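Thermophilic dibenzothiophene desulfurization enzyme C (Paenibacillus sp. A11-2, PDB 5XDC) probably catalyses the FMNH2- and O2-dependent oxidation of dibenzothiophene to its 5-oxide and then its 5,5-dioxide, and binds indole. Local coordinates at residues R334-V339 / F407-S411; Y100-A105 / L228-V234; L54-L58 / F91-F95; F302-L306 / L351-L355; S96-Y100 / W247-T251. One frame throughout, in Å; residues are numbered along the deposited sequence.

Contact 1: R334-V339 / F407-S411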
# COMPACT_ATOMS: atom_id res chain seq x y z
N ARG B 334 -27.60 12.47 -12.18
CA ARG B 334 -27.12 11.15 -12.55
C ARG B 334 -25.60 11.07 -12.46
O ARG B 334 -25.05 10.08 -11.98
CB ARG B 334 -27.59 10.81 -13.97
CG ARG B 334 -27.31 9.38 -14.40
CD ARG B 334 -25.98 9.22 -15.13
NE ARG B 334 -25.89 7.88 -15.70
CZ ARG B 334 -24.77 7.24 -16.00
NH1 ARG B 334 -23.58 7.79 -15.77
NH2 ARG B 334 -24.84 6.02 -16.51
N GLY B 335 -24.92 12.12 -12.92
CA GLY B 335 -23.46 12.12 -12.92
C GLY B 335 -22.88 12.12 -11.52
O GLY B 335 -21.95 11.36 -11.23
N GLN B 336 -23.42 12.96 -10.63
CA GLN B 336 -22.99 12.93 -9.24
C GLN B 336 -23.22 11.57 -8.62
O GLN B 336 -22.37 11.06 -7.88
CB GLN B 336 -23.72 13.99 -8.43
CG GLN B 336 -23.32 15.41 -8.78
CD GLN B 336 -24.13 16.43 -8.02
OE1 GLN B 336 -24.88 16.09 -7.09
NE2 GLN B 336 -24.00 17.70 -8.41
N LEU B 337 -24.37 10.95 -8.91
CA LEU B 337 -24.61 9.63 -8.36
C LEU B 337 -23.59 8.63 -8.89
O LEU B 337 -23.05 7.83 -8.12
CB LEU B 337 -26.03 9.17 -8.69
CG LEU B 337 -26.31 7.74 -8.22
CD1 LEU B 337 -26.22 7.55 -6.72
CD2 LEU B 337 -27.67 7.27 -8.74
N MET B 338 -23.32 8.66 -10.19
CA MET B 338 -22.36 7.72 -10.76
C MET B 338 -20.97 7.91 -10.16
O MET B 338 -20.26 6.93 -9.91
CB MET B 338 -22.31 7.87 -12.28
CG MET B 338 -21.43 6.83 -12.97
SD MET B 338 -22.08 5.14 -12.86
CE MET B 338 -20.76 4.33 -11.94
N VAL B 339 -20.57 9.15 -9.91
CA VAL B 339 -19.28 9.38 -9.26
C VAL B 339 -19.28 8.78 -7.85
O VAL B 339 -18.30 8.15 -7.43
CB VAL B 339 -18.96 10.89 -9.24
CG1 VAL B 339 -17.75 11.19 -8.37
CG2 VAL B 339 -18.71 11.37 -10.65
N PHE B 407 -18.50 14.89 -15.76
CA PHE B 407 -19.16 13.67 -15.32
C PHE B 407 -18.84 12.52 -16.27
O PHE B 407 -18.49 12.73 -17.42
CB PHE B 407 -20.67 13.88 -15.25
CG PHE B 407 -21.09 14.80 -14.15
CD1 PHE B 407 -20.91 14.45 -12.82
CD2 PHE B 407 -21.66 16.03 -14.44
CE1 PHE B 407 -21.29 15.29 -11.80
CE2 PHE B 407 -22.05 16.88 -13.42
CZ PHE B 407 -21.87 16.51 -12.10
N PRO B 408 -18.89 11.27 -15.79
CA PRO B 408 -18.60 10.15 -16.69
C PRO B 408 -19.59 10.13 -17.85
O PRO B 408 -20.75 10.50 -17.71
CB PRO B 408 -18.75 8.91 -15.79
CG PRO B 408 -19.28 9.37 -14.49
CD PRO B 408 -19.08 10.85 -14.39
N THR B 409 -19.11 9.69 -19.00
CA THR B 409 -19.99 9.51 -20.15
C THR B 409 -20.88 8.29 -19.91
O THR B 409 -20.36 7.17 -19.80
CB THR B 409 -19.18 9.34 -21.42
OG1 THR B 409 -18.37 10.50 -21.63
CG2 THR B 409 -20.09 9.13 -22.64
N PRO B 410 -22.20 8.45 -19.83
CA PRO B 410 -23.05 7.28 -19.54
C PRO B 410 -22.89 6.20 -20.59
O PRO B 410 -22.80 6.46 -21.80
CB PRO B 410 -24.46 7.87 -19.54
CG PRO B 410 -24.26 9.28 -19.12
CD PRO B 410 -22.99 9.69 -19.82
N SER B 411 -22.88 4.96 -20.12
CA SER B 411 -22.67 3.79 -20.96
C SER B 411 -23.13 2.58 -20.16
O SER B 411 -23.70 2.71 -19.07
CB SER B 411 -21.20 3.69 -21.38
OG SER B 411 -20.46 3.13 -20.30
O HOH W 1 -22.72 10.55 -15.74

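Contact 2: Y100-A105 / L228-V234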
# COMPACT_ATOMS: atom_id res chain seq x y z
N TYR B 100 -33.63 -2.33 -15.30
CA TYR B 100 -33.70 -1.98 -16.71
C TYR B 100 -35.14 -2.03 -17.20
O TYR B 100 -35.61 -1.12 -17.89
CB TYR B 100 -32.81 -2.92 -17.54
CG TYR B 100 -32.60 -2.40 -18.93
CD1 TYR B 100 -33.56 -2.59 -19.93
CD2 TYR B 100 -31.47 -1.66 -19.25
CE1 TYR B 100 -33.38 -2.08 -21.19
CE2 TYR B 100 -31.28 -1.16 -20.51
CZ TYR B 100 -32.24 -1.35 -21.49
OH TYR B 100 -32.06 -0.83 -22.74
N VAL B 101 -35.85 -3.10 -16.85
CA VAL B 101 -37.25 -3.22 -17.26
C VAL B 101 -38.05 -2.05 -16.72
O VAL B 101 -38.83 -1.42 -17.45
CB VAL B 101 -37.83 -4.56 -16.79
CG1 VAL B 101 -39.35 -4.59 -17.01
CG2 VAL B 101 -37.16 -5.73 -17.51
N ASP B 102 -37.88 -1.73 -15.43
CA ASP B 102 -38.68 -0.67 -14.83
C ASP B 102 -38.40 0.68 -15.47
O ASP B 102 -39.30 1.51 -15.57
CB ASP B 102 -38.42 -0.59 -13.33
CG ASP B 102 -39.51 0.16 -12.60
OD1 ASP B 102 -40.59 -0.43 -12.43
OD2 ASP B 102 -39.28 1.32 -12.22
N LEU B 103 -37.16 0.92 -15.90
CA LEU B 103 -36.78 2.22 -16.43
C LEU B 103 -37.18 2.42 -17.89
O LEU B 103 -37.24 3.56 -18.34
CB LEU B 103 -35.26 2.41 -16.32
CG LEU B 103 -34.74 2.59 -14.89
CD1 LEU B 103 -33.22 2.40 -14.88
CD2 LEU B 103 -35.13 3.96 -14.34
N PHE B 104 -37.44 1.33 -18.63
CA PHE B 104 -37.75 1.42 -20.05
C PHE B 104 -39.12 0.88 -20.42
O PHE B 104 -39.63 1.25 -21.49
CB PHE B 104 -36.69 0.67 -20.87
CG PHE B 104 -35.39 1.41 -20.99
CD1 PHE B 104 -35.21 2.36 -21.98
CD2 PHE B 104 -34.36 1.17 -20.11
CE1 PHE B 104 -34.03 3.04 -22.09
CE2 PHE B 104 -33.17 1.86 -20.21
CZ PHE B 104 -33.01 2.79 -21.20
N ALA B 105 -39.73 0.04 -19.60
CA ALA B 105 -41.03 -0.54 -19.93
C ALA B 105 -42.12 0.52 -19.85
O ALA B 105 -42.03 1.49 -19.10
CB ALA B 105 -41.35 -1.70 -19.01
N LEU B 228 -38.48 -3.31 -25.15
CA LEU B 228 -38.31 -2.31 -24.11
C LEU B 228 -37.89 -1.02 -24.78
O LEU B 228 -36.73 -0.86 -25.20
CB LEU B 228 -37.28 -2.78 -23.08
CG LEU B 228 -37.69 -4.04 -22.34
CD1 LEU B 228 -36.50 -4.63 -21.59
CD2 LEU B 228 -38.85 -3.73 -21.40
N GLY B 229 -38.84 -0.09 -24.92
CA GLY B 229 -38.59 1.13 -25.64
C GLY B 229 -38.43 0.89 -27.12
O GLY B 229 -38.75 -0.18 -27.66
N THR B 230 -37.93 1.90 -27.79
CA THR B 230 -37.71 1.88 -29.21
C THR B 230 -36.24 1.61 -29.50
O THR B 230 -35.39 1.76 -28.62
CB THR B 230 -38.13 3.22 -29.82
OG1 THR B 230 -37.32 4.27 -29.29
CG2 THR B 230 -39.58 3.51 -29.50
N PRO B 231 -35.90 1.22 -30.72
CA PRO B 231 -34.50 0.92 -31.03
C PRO B 231 -33.62 2.15 -30.84
O PRO B 231 -33.94 3.24 -31.31
CB PRO B 231 -34.54 0.48 -32.49
CG PRO B 231 -35.95 0.02 -32.70
CD PRO B 231 -36.78 0.92 -31.87
N GLY B 232 -32.50 1.95 -30.15
CA GLY B 232 -31.61 3.04 -29.85
C GLY B 232 -32.03 3.92 -28.69
O GLY B 232 -31.28 4.84 -28.34
N GLN B 233 -33.18 3.66 -28.06
CA GLN B 233 -33.61 4.52 -26.97
C GLN B 233 -32.65 4.49 -25.79
O GLN B 233 -32.48 5.50 -25.10
CB GLN B 233 -35.01 4.13 -26.49
CG GLN B 233 -35.58 5.09 -25.43
CD GLN B 233 -36.98 4.71 -25.00
OE1 GLN B 233 -37.73 4.09 -25.75
NE2 GLN B 233 -37.33 5.07 -23.76
N VAL B 234 -32.01 3.34 -25.54
CA VAL B 234 -31.07 3.29 -24.42
C VAL B 234 -29.87 4.18 -24.72
O VAL B 234 -29.35 4.86 -23.83
CB VAL B 234 -30.68 1.84 -24.13
CG1 VAL B 234 -29.98 1.19 -25.32
CG2 VAL B 234 -29.80 1.77 -22.89
O HOH W 2 -34.20 -0.35 -24.39
O HOH W 3 -41.51 -0.25 -23.79
O HOH W 4 -39.60 3.75 -22.35

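Contact 3: L54-L58 / F91-F95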
# COMPACT_ATOMS: atom_id res chain seq x y z
N LEU B 54 -38.52 -12.46 -2.00
CA LEU B 54 -37.63 -11.31 -2.12
C LEU B 54 -37.37 -10.88 -3.56
O LEU B 54 -36.99 -9.72 -3.78
CB LEU B 54 -36.29 -11.60 -1.42
CG LEU B 54 -36.37 -11.85 0.09
CD1 LEU B 54 -34.95 -12.01 0.65
CD2 LEU B 54 -37.11 -10.74 0.82
N LEU B 55 -37.59 -11.74 -4.56
CA LEU B 55 -37.43 -11.28 -5.94
C LEU B 55 -38.41 -10.16 -6.27
O LEU B 55 -38.18 -9.42 -7.24
CB LEU B 55 -37.60 -12.44 -6.92
CG LEU B 55 -36.59 -13.59 -6.80
CD1 LEU B 55 -37.02 -14.86 -7.55
CD2 LEU B 55 -35.20 -13.17 -7.28
N THR B 56 -39.48 -10.01 -5.49
CA THR B 56 -40.47 -8.97 -5.71
C THR B 56 -40.22 -7.73 -4.85
O THR B 56 -41.11 -6.90 -4.72
CB THR B 56 -41.88 -9.51 -5.44
OG1 THR B 56 -42.08 -9.67 -4.03
CG2 THR B 56 -42.11 -10.85 -6.12
N LEU B 57 -39.01 -7.59 -4.28
CA LEU B 57 -38.74 -6.50 -3.34
C LEU B 57 -39.13 -5.13 -3.89
O LEU B 57 -39.65 -4.29 -3.14
CB LEU B 57 -37.26 -6.49 -2.94
CG LEU B 57 -36.92 -7.36 -1.72
CD1 LEU B 57 -35.41 -7.62 -1.61
CD2 LEU B 57 -37.41 -6.68 -0.44
N LEU B 58 -38.85 -4.86 -5.16
CA LEU B 58 -39.04 -3.53 -5.71
C LEU B 58 -40.35 -3.36 -6.46
O LEU B 58 -40.65 -2.25 -6.92
CB LEU B 58 -37.88 -3.16 -6.64
CG LEU B 58 -36.51 -2.98 -5.98
CD1 LEU B 58 -35.43 -2.80 -7.04
CD2 LEU B 58 -36.51 -1.80 -5.02
N PHE B 91 -28.88 -13.10 -7.40
CA PHE B 91 -29.90 -12.27 -6.77
C PHE B 91 -29.71 -10.80 -7.14
O PHE B 91 -30.64 -10.13 -7.60
CB PHE B 91 -29.81 -12.53 -5.26
CG PHE B 91 -30.84 -11.82 -4.42
CD1 PHE B 91 -32.14 -12.27 -4.36
CD2 PHE B 91 -30.47 -10.74 -3.64
CE1 PHE B 91 -33.07 -11.64 -3.57
CE2 PHE B 91 -31.40 -10.09 -2.83
CZ PHE B 91 -32.70 -10.56 -2.79
N GLY B 92 -28.48 -10.29 -7.03
CA GLY B 92 -28.22 -8.90 -7.40
C GLY B 92 -28.51 -8.61 -8.86
O GLY B 92 -29.12 -7.58 -9.19
N TYR B 93 -28.08 -9.50 -9.77
CA TYR B 93 -28.28 -9.28 -11.19
C TYR B 93 -29.76 -9.29 -11.54
O TYR B 93 -30.19 -8.59 -12.47
CB TYR B 93 -27.57 -10.35 -12.01
CG TYR B 93 -26.19 -9.99 -12.46
CD1 TYR B 93 -25.11 -10.07 -11.60
CD2 TYR B 93 -25.96 -9.61 -13.77
CE1 TYR B 93 -23.82 -9.77 -12.02
CE2 TYR B 93 -24.67 -9.30 -14.21
CZ TYR B 93 -23.60 -9.38 -13.33
OH TYR B 93 -22.30 -9.08 -13.72
N HIS B 94 -30.55 -10.10 -10.84
CA HIS B 94 -32.00 -10.05 -11.01
C HIS B 94 -32.51 -8.63 -10.84
O HIS B 94 -33.31 -8.16 -11.65
CB HIS B 94 -32.65 -11.00 -10.01
CG HIS B 94 -34.12 -10.77 -9.83
ND1 HIS B 94 -35.07 -11.40 -10.60
CD2 HIS B 94 -34.79 -10.01 -8.94
CE1 HIS B 94 -36.28 -11.01 -10.20
NE2 HIS B 94 -36.13 -10.16 -9.20
N PHE B 95 -32.03 -7.91 -9.83
CA PHE B 95 -32.48 -6.53 -9.64
C PHE B 95 -31.88 -5.57 -10.66
O PHE B 95 -32.52 -4.56 -11.00
CB PHE B 95 -32.20 -6.08 -8.21
CG PHE B 95 -33.04 -6.81 -7.21
CD1 PHE B 95 -34.40 -6.56 -7.10
CD2 PHE B 95 -32.50 -7.83 -6.45
CE1 PHE B 95 -35.17 -7.27 -6.21
CE2 PHE B 95 -33.27 -8.55 -5.57
CZ PHE B 95 -34.62 -8.27 -5.45

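Contact 4: F302-L306 / L351-L355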
# COMPACT_ATOMS: atom_id res chain seq x y z
N PHE B 302 -8.46 -4.33 8.40
CA PHE B 302 -9.50 -4.68 7.44
C PHE B 302 -10.90 -4.46 8.00
O PHE B 302 -11.78 -3.99 7.26
CB PHE B 302 -9.31 -6.12 6.97
CG PHE B 302 -8.13 -6.30 6.08
CD1 PHE B 302 -7.98 -5.50 4.97
CD2 PHE B 302 -7.16 -7.25 6.35
CE1 PHE B 302 -6.90 -5.65 4.13
CE2 PHE B 302 -6.08 -7.40 5.52
CZ PHE B 302 -5.94 -6.60 4.42
N ALA B 303 -11.13 -4.75 9.28
CA ALA B 303 -12.44 -4.47 9.86
C ALA B 303 -12.75 -2.97 9.84
O ALA B 303 -13.89 -2.57 9.57
CB ALA B 303 -12.51 -5.02 11.28
N ALA B 304 -11.75 -2.14 10.11
CA ALA B 304 -11.97 -0.69 10.09
C ALA B 304 -12.34 -0.22 8.69
O ALA B 304 -13.31 0.54 8.51
CB ALA B 304 -10.71 0.03 10.56
N GLN B 305 -11.55 -0.61 7.69
CA GLN B 305 -11.88 -0.25 6.32
C GLN B 305 -13.27 -0.75 5.93
O GLN B 305 -14.02 -0.04 5.26
CB GLN B 305 -10.83 -0.78 5.36
CG GLN B 305 -9.48 -0.14 5.53
CD GLN B 305 -8.46 -0.73 4.58
OE1 GLN B 305 -7.48 -1.32 5.02
NE2 GLN B 305 -8.69 -0.59 3.29
N LEU B 306 -13.62 -1.98 6.33
CA LEU B 306 -14.95 -2.51 6.02
C LEU B 306 -16.05 -1.66 6.63
O LEU B 306 -17.05 -1.36 5.95
CB LEU B 306 -15.07 -3.95 6.50
CG LEU B 306 -16.43 -4.61 6.22
CD1 LEU B 306 -16.71 -4.72 4.74
CD2 LEU B 306 -16.45 -5.96 6.87
N LEU B 351 -10.48 -3.19 -1.23
CA LEU B 351 -10.61 -3.83 0.08
C LEU B 351 -10.77 -5.34 -0.06
O LEU B 351 -10.05 -6.11 0.58
CB LEU B 351 -11.81 -3.24 0.84
CG LEU B 351 -12.11 -3.96 2.15
CD1 LEU B 351 -10.90 -3.89 3.07
CD2 LEU B 351 -13.36 -3.38 2.81
N VAL B 352 -11.70 -5.79 -0.90
CA VAL B 352 -11.99 -7.22 -0.93
C VAL B 352 -10.82 -7.98 -1.52
O VAL B 352 -10.51 -9.09 -1.08
CB VAL B 352 -13.31 -7.51 -1.67
CG1 VAL B 352 -13.21 -7.29 -3.17
CG2 VAL B 352 -13.75 -8.94 -1.38
N ILE B 353 -10.12 -7.41 -2.51
CA ILE B 353 -9.01 -8.12 -3.14
C ILE B 353 -7.84 -8.25 -2.17
O ILE B 353 -7.19 -9.30 -2.09
CB ILE B 353 -8.61 -7.43 -4.46
CG1 ILE B 353 -9.72 -7.56 -5.52
CG2 ILE B 353 -7.29 -7.98 -5.01
CD1 ILE B 353 -10.10 -8.99 -5.89
N GLU B 354 -7.56 -7.19 -1.38
CA GLU B 354 -6.48 -7.25 -0.39
C GLU B 354 -6.83 -8.21 0.74
O GLU B 354 -6.02 -9.06 1.12
CB GLU B 354 -6.21 -5.85 0.18
CG GLU B 354 -5.61 -4.90 -0.81
CD GLU B 354 -5.32 -3.53 -0.21
OE1 GLU B 354 -5.62 -3.32 0.99
OE2 GLU B 354 -4.80 -2.65 -0.94
N LEU B 355 -8.04 -8.08 1.28
CA LEU B 355 -8.45 -8.80 2.48
C LEU B 355 -8.52 -10.31 2.24
O LEU B 355 -8.06 -11.10 3.08
CB LEU B 355 -9.80 -8.23 2.90
CG LEU B 355 -10.67 -8.77 4.00
CD1 LEU B 355 -11.68 -7.65 4.36
CD2 LEU B 355 -11.40 -10.03 3.56
O HOH W 5 -5.12 -2.05 3.41

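Contact 5: S96-Y100 / W247-T251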
# COMPACT_ATOMS: atom_id res chain seq x y z
N SER B 96 -30.67 -5.83 -11.17
CA SER B 96 -30.19 -5.05 -12.31
C SER B 96 -31.10 -5.22 -13.51
O SER B 96 -31.47 -4.25 -14.17
CB SER B 96 -28.75 -5.45 -12.67
OG SER B 96 -28.35 -4.84 -13.87
N ASN B 97 -31.49 -6.47 -13.80
CA ASN B 97 -32.39 -6.74 -14.90
C ASN B 97 -33.75 -6.08 -14.66
O ASN B 97 -34.31 -5.44 -15.56
CB ASN B 97 -32.56 -8.25 -15.09
CG ASN B 97 -31.25 -8.96 -15.42
OD1 ASN B 97 -30.35 -8.37 -16.02
ND2 ASN B 97 -31.14 -10.22 -15.04
N PHE B 98 -34.26 -6.21 -13.44
CA PHE B 98 -35.52 -5.58 -13.09
C PHE B 98 -35.45 -4.06 -13.26
O PHE B 98 -36.37 -3.44 -13.78
CB PHE B 98 -35.90 -5.93 -11.66
CG PHE B 98 -37.15 -5.26 -11.22
CD1 PHE B 98 -38.38 -5.83 -11.50
CD2 PHE B 98 -37.12 -4.02 -10.61
CE1 PHE B 98 -39.55 -5.20 -11.14
CE2 PHE B 98 -38.31 -3.38 -10.25
CZ PHE B 98 -39.51 -3.98 -10.52
N ALA B 99 -34.35 -3.45 -12.80
CA ALA B 99 -34.21 -2.01 -12.95
C ALA B 99 -34.29 -1.59 -14.40
O ALA B 99 -34.93 -0.58 -14.73
CB ALA B 99 -32.90 -1.55 -12.32
N TYR B 100 -33.63 -2.33 -15.30
CA TYR B 100 -33.70 -1.98 -16.71
C TYR B 100 -35.14 -2.03 -17.20
O TYR B 100 -35.61 -1.12 -17.89
CB TYR B 100 -32.81 -2.92 -17.54
CG TYR B 100 -32.60 -2.40 -18.93
CD1 TYR B 100 -33.56 -2.59 -19.93
CD2 TYR B 100 -31.47 -1.66 -19.25
CE1 TYR B 100 -33.38 -2.08 -21.19
CE2 TYR B 100 -31.28 -1.16 -20.51
CZ TYR B 100 -32.24 -1.35 -21.49
OH TYR B 100 -32.06 -0.83 -22.74
N TRP B 247 -29.64 3.19 -14.79
CA TRP B 247 -29.39 1.75 -14.76
C TRP B 247 -27.94 1.46 -14.39
O TRP B 247 -27.67 0.55 -13.59
CB TRP B 247 -29.73 1.12 -16.11
CG TRP B 247 -29.40 -0.34 -16.11
CD1 TRP B 247 -30.18 -1.34 -15.63
CD2 TRP B 247 -28.17 -0.94 -16.54
NE1 TRP B 247 -29.53 -2.54 -15.76
CE2 TRP B 247 -28.29 -2.32 -16.32
CE3 TRP B 247 -27.00 -0.44 -17.10
CZ2 TRP B 247 -27.27 -3.22 -16.62
CZ3 TRP B 247 -25.98 -1.33 -17.41
CH2 TRP B 247 -26.13 -2.71 -17.17
N THR B 248 -27.00 2.24 -14.93
CA THR B 248 -25.58 1.93 -14.70
C THR B 248 -25.17 2.19 -13.27
O THR B 248 -24.60 1.28 -12.64
CB THR B 248 -24.71 2.71 -15.68
OG1 THR B 248 -25.35 2.76 -16.95
CG2 THR B 248 -23.34 2.01 -15.83
N PRO B 249 -25.40 3.37 -12.67
CA PRO B 249 -25.04 3.52 -11.25
C PRO B 249 -25.74 2.51 -10.36
O PRO B 249 -25.11 1.98 -9.44
CB PRO B 249 -25.42 4.97 -10.92
CG PRO B 249 -26.28 5.43 -12.07
CD PRO B 249 -25.85 4.65 -13.26
N ILE B 250 -27.02 2.21 -10.62
CA ILE B 250 -27.72 1.20 -9.82
C ILE B 250 -26.96 -0.12 -9.88
O ILE B 250 -26.75 -0.78 -8.86
CB ILE B 250 -29.16 1.02 -10.33
CG1 ILE B 250 -29.99 2.24 -9.92
CG2 ILE B 250 -29.78 -0.25 -9.78
CD1 ILE B 250 -31.36 2.28 -10.59
N THR B 251 -26.59 -0.52 -11.09
CA THR B 251 -25.98 -1.83 -11.29
C THR B 251 -24.56 -1.86 -10.74
O THR B 251 -24.14 -2.85 -10.15
CB THR B 251 -26.02 -2.17 -12.78
OG1 THR B 251 -27.38 -2.29 -13.20
CG2 THR B 251 -25.30 -3.50 -13.07

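Contact 1: R334-V339 / F407-S411
The guanidinium of Arg334 has Pro410 CB over one face, 3.5 Å above its plane and over its centre. The arginine gets there by a bend in its chain at chi2 (-92°), which turns the group from helix 331-363 toward the C-terminal tail. The tail runs here without regular structure, and Phe407, Pro408 and Pro410 are its main points of contact with the helix. Phe407 presses its ring on bare backbone: Phe407 CD1 is 3.3 Å from Gly335 C, and Phe407 CE1 is 3.4 Å from Gln336 N. That closeness depends on Gly335, since a CB there would run into the ring. The same ring atom also meets the glutamine side chain, Gln336 CG lying 3.6 Å from Phe407 CE1. Pro408 fills the next groove, its CG 3.7 Å from Met338 CG and its CD 3.8 Å from Val339 CG2. The direct packing is joined by one water, which accepts from Arg334 NH1 and donates to Pro408 O. Arg334 NH1 also makes a salt bridge to the terminal carboxylate of Ser414, and its NE bonds to Ser245 O. An alanine here would remove the cover over Pro410 and is likely to leave both the chain terminus without this counter-charge and the bridging water with one partner fewer. Tyr413, an FMN-binding residue, follows two positions after Ser411. The chemistry thus implies a tail held by shape along Phe407 and Pro408 and by charge at its end, consistent with a role in placing Tyr413 at the flavin site.

Contact 2: Y100-A105 / L228-V234
With CG of Tyr100 anti to its own nitrogen (chi1 -166°) and CG of Phe104 anti to its carbonyl carbon (chi1 -76°), the two rings at the C-terminal end of helix 85-104 reach segment 228-234, which carries a type II beta turn (Thr230 to Gln233) into helix 233-240, with Gly232 as N-cap. The joint ties the N-terminal helical domain to the polypeptide leaving the beta domain, in the acyl-CoA dehydrogenase-like fold; Leu228 also pairs through its backbone with Ala186 of strand 184-190. Tyr100 offers its edge to both ends of the segment: Leu228 CD1 lies near the ring plane, 3.9 Å from Tyr100 CD1, and at the far end Val234 CB comes to 3.3 Å from Tyr100 OH. Phe104 meets Val234 at about a right angle, Phe104 CZ to Val234 CG2 measuring 3.8 Å. Leu228 spreads its branches, CD1 toward Tyr100 and Val101 and CD2 toward Ala105. Polar groups between the segments are served by water. One water links Tyr100 OH to Leu228 O, while another donates to Phe104 O, 2.6 Å away, and accepts from Gln233 NE2. The same glutamine turns its OE1 back to accept from Thr230 N at 3.0 Å.

Contact 3: L54-L58 / F91-F95
Leu55 and His94 meet at about a right angle, the methyl CD2 of Leu55 standing over the middle of the imidazole face. This is a CH-pi contact, with Leu55 CD2 3.5 Å from the His94 ring centroid and 5° off the ring normal. The same residue grips the ring a second way: His94 NE2 donates to Leu55 O at 2.9 Å, on a lone pair and in the carbonyl plane, with an N-H...O angle of 156°. Since His94 ND1 bonds to Leu124 N, both ring nitrogens are engaged and the rotation of the ring is fixed. Phe95 points its rim at the turn, where Leu54 O lies at the ring edge, 3.2 Å from Phe95 CZ. Leu58 CD1 and Leu57 CB come to the same ring obliquely. Phe91, carried over by a chi1 of -177°, likewise turns an edge to Leu54, its CE1 3.9 Å from Leu54 CB. Tyr93 of the same helix, an FMN-binding residue, extends to the far side of the helix from this packing. The contact seats the loop after helix 43-52 on helix 85-104 in the N-terminal helical domain, with helix 16-38 covering Leu54 and Leu57, helix 70-83 covering Leu58 and Phe95, and Ile49 of helix 43-52 reaching Leu55 and Phe91.

Contact 4: F302-L306 / L351-L355
Segments 302-306 and 351-355 run antiparallel at 165°, their axes 10.9 Å apart at closest approach. They belong to helices 293-324 and 331-363, neighbours in the C-terminal helical bundle of the acyl-CoA dehydrogenase fold. Phe302 fills much of the space between them. Its ring lies over the backbone of the facing helix, where Leu355 CA sits above the ring centre in a CH-pi contact, 3.9 Å from the centroid and 13° off the normal. With Phe302 CG anti to the carbonyl carbon (chi1 -72°), the ring leans across to the 351-355 helix and slides past Leu355 in the opposite direction; Phe302 CB meets Leu355 CD1 at 3.8 Å. Leu351 supplies the other half of the apolar seam by dividing its two methyls. Its CD1 touches Phe302 CD1 at 3.8 Å and also packs on Gln305 CB, whereas its CD2 reaches the backbone of the facing helix, 3.7 Å from Leu306 CA. An alanine in place of Phe302 would take away the ring and would probably open a gap above Leu355 CA, leaving Leu351 CD1 with less to pack on. The bundle is buried further by its neighbours: helix 247-276 reaches Leu306 and Leu355, and Val347 of a third subunit packs on Gln305, so the seam lies beside a subunit interface. At its more polar border Glu354 makes a salt bridge to Arg358. There a single water donates both to Gln305 OE1, 2.9 Å away, and to Glu354 OE1, 2.8 Å away.

Contact 5: S96-Y100 / W247-T251
This is a buried, partly polar helix-helix contact near the centre of the chain, where helix 85-104 of the N-terminal domain runs nearly antiparallel to the start of helix 247-276, in the acyl-CoA dehydrogenase-like fold. The two short axes make an angle of 162° and come within 9.7 Å of each other. Trp247 is the main bridge. With its CG anti to the main-chain nitrogen, it carries the indole across to the other helix, where NE1 donates to Ser96 O at 3.0 Å. The oxygen lies in the plane of the indole, but the N-H approaches from above the carbonyl plane and the bond is bent, at 139°. Ser96 O also accepts the helical bond from Tyr100 N, the two donors arriving from opposite faces of its plane, so this carbonyl is doubly used. Tyr100 then turns its edge toward the five-membered ring of Trp247 in a T-shaped pair, with planes 80° apart and centroids 5.3 Å apart. Thr251 OG1 lies over the opposite face of the indole, toward its rim, which leaves the ring held between a hydroxyl and an aromatic edge. Ala99 CB fills in beside Ile250 CG2 at 4.2 Å. Trp247 also touches Ser129, and Ser96 stands about 5 Å from Tyr93, side chain to side chain; both neighbours are FMN-binding residues, consistent with the junction lying behind the flavin site. At the far end of the contact the hydroxyls of Ser96 and Thr251 meet, OG to OG1, at 2.8 Å, while Thr251 OG1 donates to Trp247 O at 2.9 Å.

Overall arrangement
Contacts 3, 5 and 2 follow one another along helix 85-104, and contacts 2 and 5 share Tyr100, which meets Leu228 and Val234 in one and Trp247 in the other. Contacts 3 and 5, their centres about 11 Å apart, lie deep in the chain, and each has one hydrogen bond from a ring nitrogen to a backbone oxygen. Contacts 1, 2 and 4 lie farther from the chain's centre and bridge their polar groups through water; 2 and 4 are still buried, contact 1 only partly. Contacts 1 and 4 occupy different parts of helix 331-363; contact 1 touches contact 5 where Ser411 O meets Thr248 OG1. Contact 4, remote from the annotated sites, is largely apolar and borders other subunits.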